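Local coordinates for putative uncharacterized protein (Streptococcus pneumoniae, PDB 3NZ3), which probably helps the pneumococcus adhere to host mucus, this part of the cell-wall-anchored surface protein being its mucin-binding domain, at residues A[21-27]-A[40-46]. Numbering follows the deposited sequence.
Sequences TITRIIH and DVVQPVT
Residues 21-27 and 40-46 pair as adjacent antiparallel strands in the four-stranded mixed sheet of this elongated, all-beta, Ig-like mucin-binding domain, close to the middle of the chain, the axes of the two short segments approaching to 4.5 Å. I22 with V45, R24 with Q43 and I26 with V41 form the hydrogen-bonded pairs, each closed by two backbone bonds. At the intervening non-hydrogen-bonded pairs CA-H...O contacts add to the ladder, as from T23 CA to Q43 O at 3.4 Å. The pairing illustrates how a backbone ladder is supplemented by different side-chain bonds on its two faces.

On the face of I22, R24 and I26, which V41, Q43 and V45 share, the R24 guanidinium meets the Q43 amide side-on. NE (2.9 Å) and NH2 (3.0 Å) of R24 both donate to Q43 OE1, NE almost in line with the C=O bond and NH2 on an in-plane lone pair. The two planes lie only 12° apart, and a bend at chi3 (74°) in the otherwise extended arginine turns its nitrogens toward the amide.

The other face carries T21, T23, I25, V42, P44 and T46. Here T21 OG1 and T46 OG1 share a hydrogen bond of 2.8 Å, while T23 CG2 packs against V42 CG1 at 3.7 Å. At the far end, H27 ND1 bonds D40 OD1 (2.8 Å) from above the carboxylate plane, with the ring and carboxylate planes 65° apart, and I25 CG2 lies over one face of the imidazole, toward its rim.

Strand 101-107 runs parallel along the other edge of strand 14-30, with backbone bonds involving T23, I25 and H27. Across the R24 face, strands 68-74 and 88-94 pack as the second sheet: D71 O receives Q43 NE2, E90 O receives R24 NH1, and W70 touches R24, Q43 and V45.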
loop_
_atom_site.group_PDB
_atom_site.type_symbol
_atom_site.label_atom_id
_atom_site.label_comp_id
_atom_site.label_asym_id
_atom_site.label_seq_id
_atom_site.Cartn_x
_atom_site.Cartn_y
_atom_site.Cartn_z
ATOM N N THR A 21 1.444 10.394 0.136
ATOM C CA THR A 21 0.759 9.124 0.358
ATOM C C THR A 21 1.362 8.054 -0.547
ATOM O O THR A 21 1.565 8.273 -1.748
ATOM C CB THR A 21 -0.763 9.253 0.143
ATOM O OG1 THR A 21 -1.268 10.306 0.973
ATOM C CG2 THR A 21 -1.491 7.947 0.494
ATOM N N ILE A 22 1.672 6.913 0.061
ATOM C CA ILE A 22 2.184 5.740 -0.639
ATOM C C ILE A 22 1.191 4.609 -0.392
ATOM O O ILE A 22 0.830 4.336 0.757
ATOM C CB ILE A 22 3.601 5.356 -0.144
ATOM C CG1 ILE A 22 4.532 6.578 -0.215
ATOM C CG2 ILE A 22 4.175 4.213 -0.984
ATOM C CD1 ILE A 22 5.781 6.461 0.615
ATOM N N THR A 23 0.746 3.968 -1.470
ATOM C CA THR A 23 -0.398 3.060 -1.396
ATOM C C THR A 23 -0.096 1.665 -1.957
ATOM O O THR A 23 0.549 1.522 -3.004
ATOM C CB THR A 23 -1.624 3.666 -2.130
ATOM O OG1 THR A 23 -1.856 5.002 -1.666
ATOM C CG2 THR A 23 -2.886 2.836 -1.886
ATOM N N ARG A 24 -0.557 0.643 -1.239
ATOM C CA ARG A 24 -0.573 -0.712 -1.765
ATOM C C ARG A 24 -2.003 -1.142 -2.065
ATOM O O ARG A 24 -2.900 -1.027 -1.218
ATOM C CB ARG A 24 0.080 -1.706 -0.802
ATOM C CG ARG A 24 0.074 -3.149 -1.333
ATOM C CD ARG A 24 0.974 -4.065 -0.509
ATOM N NE ARG A 24 0.390 -4.396 0.790
ATOM C CZ ARG A 24 0.973 -5.171 1.702
ATOM N NH1 ARG A 24 2.167 -5.711 1.464
ATOM N NH2 ARG A 24 0.358 -5.412 2.852
ATOM N N ILE A 25 -2.204 -1.641 -3.277
ATOM C CA ILE A 25 -3.490 -2.212 -3.657
ATOM C C ILE A 25 -3.353 -3.713 -3.861
ATOM O O ILE A 25 -2.423 -4.187 -4.534
ATOM C CB ILE A 25 -4.063 -1.545 -4.927
ATOM C CG1 ILE A 25 -4.240 -0.037 -4.691
ATOM C CG2 ILE A 25 -5.400 -2.190 -5.323
ATOM C CD1 ILE A 25 -4.540 0.776 -5.946
ATOM N N ILE A 26 -4.280 -4.463 -3.273
ATOM C CA ILE A 26 -4.336 -5.896 -3.497
ATOM C C ILE A 26 -5.570 -6.201 -4.342
ATOM O O ILE A 26 -6.683 -5.783 -3.999
ATOM C CB ILE A 26 -4.363 -6.693 -2.170
ATOM C CG1 ILE A 26 -3.282 -6.168 -1.218
ATOM C CG2 ILE A 26 -4.182 -8.201 -2.442
ATOM C CD1 ILE A 26 -3.410 -6.657 0.215
ATOM N N HIS A 27 -5.353 -6.891 -5.457
ATOM C CA HIS A 27 -6.436 -7.359 -6.323
ATOM C C HIS A 27 -6.632 -8.852 -6.117
ATOM O O HIS A 27 -5.677 -9.575 -5.806
ATOM C CB HIS A 27 -6.123 -7.129 -7.801
ATOM C CG HIS A 27 -5.801 -5.711 -8.155
ATOM N ND1 HIS A 27 -6.751 -4.712 -8.173
ATOM C CD2 HIS A 27 -4.636 -5.133 -8.537
ATOM C CE1 HIS A 27 -6.183 -3.577 -8.542
ATOM N NE2 HIS A 27 -4.902 -3.805 -8.768
ATOM N N ASP A 40 -11.140 -5.007 -4.211
ATOM C CA ASP A 40 -9.777 -4.550 -3.965
ATOM C C ASP A 40 -9.603 -4.151 -2.510
ATOM O O ASP A 40 -10.537 -3.629 -1.894
ATOM C CB ASP A 40 -9.462 -3.328 -4.826
ATOM C CG ASP A 40 -9.137 -3.680 -6.255
ATOM O OD1 ASP A 40 -9.059 -4.884 -6.595
ATOM O OD2 ASP A 40 -8.942 -2.730 -7.043
ATOM N N VAL A 41 -8.410 -4.398 -1.969
ATOM C CA VAL A 41 -8.013 -3.844 -0.674
ATOM C C VAL A 41 -7.008 -2.709 -0.932
ATOM O O VAL A 41 -5.972 -2.915 -1.572
ATOM C CB VAL A 41 -7.435 -4.934 0.276
ATOM C CG1 VAL A 41 -6.716 -4.307 1.471
ATOM C CG2 VAL A 41 -8.554 -5.866 0.764
ATOM N N VAL A 42 -7.339 -1.510 -0.461
ATOM C CA VAL A 42 -6.511 -0.328 -0.704
ATOM C C VAL A 42 -5.903 0.117 0.627
ATOM O O VAL A 42 -6.631 0.334 1.606
ATOM C CB VAL A 42 -7.324 0.815 -1.373
ATOM C CG1 VAL A 42 -6.463 2.081 -1.582
ATOM C CG2 VAL A 42 -7.904 0.359 -2.713
ATOM N N GLN A 43 -4.574 0.229 0.658
ATOM C CA GLN A 43 -3.843 0.556 1.886
ATOM C C GLN A 43 -2.985 1.818 1.734
ATOM O O GLN A 43 -1.799 1.725 1.389
ATOM C CB GLN A 43 -2.964 -0.625 2.325
ATOM C CG GLN A 43 -3.714 -1.954 2.458
ATOM C CD GLN A 43 -2.848 -3.069 2.989
ATOM O OE1 GLN A 43 -1.837 -3.444 2.384
ATOM N NE2 GLN A 43 -3.243 -3.616 4.125
ATOM N N PRO A 44 -3.580 3.003 1.986
ATOM C CA PRO A 44 -2.828 4.250 1.869
ATOM C C PRO A 44 -2.067 4.587 3.149
ATOM O O PRO A 44 -2.608 4.476 4.252
ATOM C CB PRO A 44 -3.913 5.289 1.591
ATOM C CG PRO A 44 -5.157 4.736 2.246
ATOM C CD PRO A 44 -4.998 3.235 2.330
ATOM N N VAL A 45 -0.804 4.965 3.003
ATOM C CA VAL A 45 -0.018 5.422 4.140
ATOM C C VAL A 45 0.474 6.837 3.853
ATOM O O VAL A 45 1.094 7.086 2.820
ATOM C CB VAL A 45 1.133 4.444 4.464
ATOM C CG1 VAL A 45 2.165 5.082 5.403
ATOM C CG2 VAL A 45 0.568 3.145 5.081
ATOM N N THR A 46 0.181 7.759 4.767
ATOM C CA THR A 46 0.515 9.167 4.579
ATOM C C THR A 46 1.639 9.587 5.517
ATOM O O THR A 46 1.454 9.693 6.733
ATOM C CB THR A 46 -0.743 10.066 4.724
ATOM O OG1 THR A 46 -1.690 9.696 3.715
ATOM C CG2 THR A 46 -0.406 11.558 4.563
#